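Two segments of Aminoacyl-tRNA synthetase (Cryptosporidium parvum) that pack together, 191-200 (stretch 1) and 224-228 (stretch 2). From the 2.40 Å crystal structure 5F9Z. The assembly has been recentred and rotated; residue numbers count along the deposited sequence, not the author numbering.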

# COMPACT_ATOMS: atom_id res chain seq x y z
N ILE A 191 -10.19 -10.08 -6.39
CA ILE A 191 -8.98 -9.27 -6.37
C ILE A 191 -9.01 -8.27 -5.22
O ILE A 191 -7.99 -8.02 -4.57
N LEU A 192 -10.19 -7.70 -4.94
CA LEU A 192 -10.30 -6.73 -3.85
C LEU A 192 -9.94 -7.37 -2.51
O LEU A 192 -9.26 -6.75 -1.68
N ASN A 193 -10.40 -8.60 -2.28
CA ASN A 193 -10.06 -9.29 -1.04
C ASN A 193 -8.56 -9.58 -0.96
O ASN A 193 -7.97 -9.53 0.12
N GLU A 194 -7.93 -9.88 -2.10
CA GLU A 194 -6.49 -10.08 -2.10
C GLU A 194 -5.75 -8.77 -1.86
O GLU A 194 -4.71 -8.76 -1.18
N TYR A 195 -6.26 -7.67 -2.41
CA TYR A 195 -5.69 -6.36 -2.11
C TYR A 195 -5.80 -6.05 -0.62
O TYR A 195 -4.83 -5.61 0.01
N ALA A 196 -6.98 -6.29 -0.04
CA ALA A 196 -7.14 -6.10 1.40
C ALA A 196 -6.24 -7.04 2.19
O ALA A 196 -5.77 -6.68 3.28
N SER A 197 -5.98 -8.24 1.67
CA SER A 197 -5.07 -9.16 2.34
C SER A 197 -3.64 -8.66 2.29
O SER A 197 -2.89 -8.80 3.26
N ILE A 198 -3.24 -8.06 1.16
CA ILE A 198 -1.88 -7.53 1.04
C ILE A 198 -1.63 -6.46 2.09
O ILE A 198 -0.58 -6.45 2.74
N TYR A 199 -2.59 -5.56 2.30
CA TYR A 199 -2.40 -4.48 3.26
C TYR A 199 -2.49 -4.98 4.69
O TYR A 199 -1.68 -4.59 5.54
N GLU A 200 -3.46 -5.84 4.99
CA GLU A 200 -3.70 -6.24 6.37
C GLU A 200 -2.86 -7.44 6.80
O GLU A 200 -2.28 -7.44 7.89
N THR A 224 -16.67 0.47 -9.44
CA THR A 224 -15.31 0.58 -8.95
C THR A 224 -15.31 0.30 -7.45
O THR A 224 -15.84 1.09 -6.67
N LYS A 225 -14.74 -0.83 -7.06
CA LYS A 225 -14.53 -1.16 -5.66
C LYS A 225 -13.09 -0.86 -5.28
O LYS A 225 -12.18 -0.92 -6.11
N SER A 226 -12.89 -0.53 -4.01
CA SER A 226 -11.57 -0.10 -3.56
C SER A 226 -11.39 -0.44 -2.09
O SER A 226 -12.33 -0.83 -1.39
N ILE A 227 -10.15 -0.31 -1.64
CA ILE A 227 -9.80 -0.36 -0.22
C ILE A 227 -9.24 1.01 0.14
O ILE A 227 -8.30 1.49 -0.50
N GLU A 228 -9.83 1.64 1.15
CA GLU A 228 -9.44 2.99 1.56
C GLU A 228 -8.60 2.92 2.82
O GLU A 228 -9.01 2.32 3.82

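One side chain of the strand, I227, reaches four residues of the helix, and no hydrogen bond crosses between the two stretches. The contact is apolar and small, with 281 Å² buried in total. I227 gives the largest share, 106 Å², and L192 follows with 81 Å².

Helix 191-200 and strand 224-228 run almost parallel, with 10° between their N-to-C directions. Their axes come within 8.5 Å. L192 lies across from S226, with the CA atoms of the two residues 6.8 Å apart. One helical turn later, A196 lies across from I227, CA to CA 6.5 Å. The small alanine side chain accompanies this close approach.

I227 points toward the helix. Its chi1 is p, at 43°, and its chi2 is t. The CG1-CD1 arm reaches in toward the helix, roughly crosswise to its axis, while CG2 takes a different direction. CD1 of I227 packs 3.6 Å from CB of Y195 and 3.7 Å from CD1 of Y199. CD1 of I227 also lies 3.8 Å from the backbone N of A196. The N of A196 donates to O of L192 at 2.8 Å; the methyl CD1 of I227 packs beside it. CG2 of I227 sits 3.8 Å from CD1 of L192 and 4.0 Å from CB of A196. The two branches thus fill different parts of the helix surface.

L192 also points toward its partner, with chi1 t and chi2 p. Its two methyls divide along the strand. CD1 of L192 rests 3.5 Å from the backbone C of S226. CD2 of L192 lies 3.7 Å from CB of K225. L192 therefore touches three successive strand residues.

Y195 and Y199 contribute less, 15 Å² each. Both have chi1 m. The CA-to-CB bond of Y195 points toward the strand, but its ring leads away, so CB makes the contact. Y199 points toward the strand and meets I227 with its ring, obliquely. The hydroxyls of both tyrosines are hydrogen-bonded elsewhere in the structure. A196 is set sideways and touches I227 from there.

K225 starts toward the helix, with chi1 m, and then turns off. The rest of its chain is extended, t at chi2, chi3 and chi4. This carries NZ away from the helix to a hydrogen bond with a residue just outside the stretches. The closest contact of K225 with L192 is made by CB; CD of K225 also lies 4.2 Å from CD2 of L192.

S226 faces away, as expected for a strand residue between two that point toward the helix. The nearest side-chain approach of S226 is its CB, 5.2 Å from CD1 of L192, so its share of the contact is backbone. Its chi1 is p, and OG of S226 donates a hydrogen bond to OE1 of E228 at 2.8 Å. Residues two apart in a strand project to the same side, which allows this pairing. E228 itself does not touch the helix.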

# COMPACT_ATOMS: atom_id res chain seq x y z
CB ILE A 191 -8.79 -8.56 -7.73
CG1 ILE A 191 -8.59 -9.59 -8.84
CG2 ILE A 191 -7.61 -7.62 -7.67
CD1 ILE A 191 -7.33 -10.43 -8.67
CB LEU A 192 -11.71 -6.14 -3.81
CG LEU A 192 -11.91 -5.02 -2.79
CD1 LEU A 192 -11.09 -3.79 -3.18
CD2 LEU A 192 -13.38 -4.66 -2.67
CB ASN A 193 -10.86 -10.59 -0.92
CG ASN A 193 -12.34 -10.34 -0.68
OD1 ASN A 193 -12.72 -9.37 -0.03
ND2 ASN A 193 -13.18 -11.22 -1.21
CB GLU A 194 -6.04 -10.72 -3.42
CG GLU A 194 -6.68 -12.07 -3.73
CD GLU A 194 -6.15 -13.20 -2.87
OE1 GLU A 194 -5.36 -12.94 -1.93
OE2 GLU A 194 -6.51 -14.37 -3.14
CB TYR A 195 -6.38 -5.28 -2.93
CG TYR A 195 -5.91 -5.19 -4.36
CD1 TYR A 195 -4.64 -5.62 -4.72
CD2 TYR A 195 -6.73 -4.66 -5.35
CE1 TYR A 195 -4.20 -5.53 -6.03
CE2 TYR A 195 -6.30 -4.57 -6.66
CZ TYR A 195 -5.03 -5.00 -7.00
OH TYR A 195 -4.60 -4.92 -8.30
CB ALA A 196 -8.61 -6.31 1.80
CB SER A 197 -5.18 -10.55 1.72
OG SER A 197 -4.23 -11.44 2.28
CB ILE A 198 -1.65 -6.99 -0.39
CG1 ILE A 198 -1.54 -8.14 -1.39
CG2 ILE A 198 -0.40 -6.11 -0.43
CD1 ILE A 198 -0.34 -9.04 -1.16
CB TYR A 199 -3.41 -3.37 3.01
CG TYR A 199 -2.99 -2.38 1.95
CD1 TYR A 199 -3.14 -2.67 0.60
CD2 TYR A 199 -2.43 -1.16 2.30
CE1 TYR A 199 -2.75 -1.76 -0.37
CE2 TYR A 199 -2.04 -0.25 1.34
CZ TYR A 199 -2.20 -0.56 0.00
OH TYR A 199 -1.81 0.35 -0.96
CB GLU A 200 -5.19 -6.53 6.58
CG GLU A 200 -6.09 -5.33 6.34
CD GLU A 200 -7.39 -5.39 7.12
OE1 GLU A 200 -8.25 -4.50 6.92
OE2 GLU A 200 -7.55 -6.32 7.94
CB THR A 224 -14.71 1.96 -9.24
OG1 THR A 224 -14.56 2.13 -10.66
CG2 THR A 224 -13.35 2.10 -8.57
CB LYS A 225 -14.87 -2.63 -5.40
CG LYS A 225 -16.31 -2.99 -5.71
CD LYS A 225 -16.65 -4.40 -5.27
CE LYS A 225 -18.13 -4.69 -5.48
NZ LYS A 225 -18.50 -6.05 -5.00
CB SER A 226 -11.37 1.40 -3.78
OG SER A 226 -12.20 2.15 -2.90
CB ILE A 227 -8.80 -1.48 0.09
CG1 ILE A 227 -7.70 -1.54 -0.97
CG2 ILE A 227 -9.51 -2.81 0.19
CD1 ILE A 227 -6.58 -2.51 -0.63
CB GLU A 228 -10.67 3.86 1.79
CG GLU A 228 -11.55 4.07 0.56
CD GLU A 228 -10.83 4.79 -0.56
OE1 GLU A 228 -10.73 4.22 -1.67
OE2 GLU A 228 -10.36 5.93 -0.34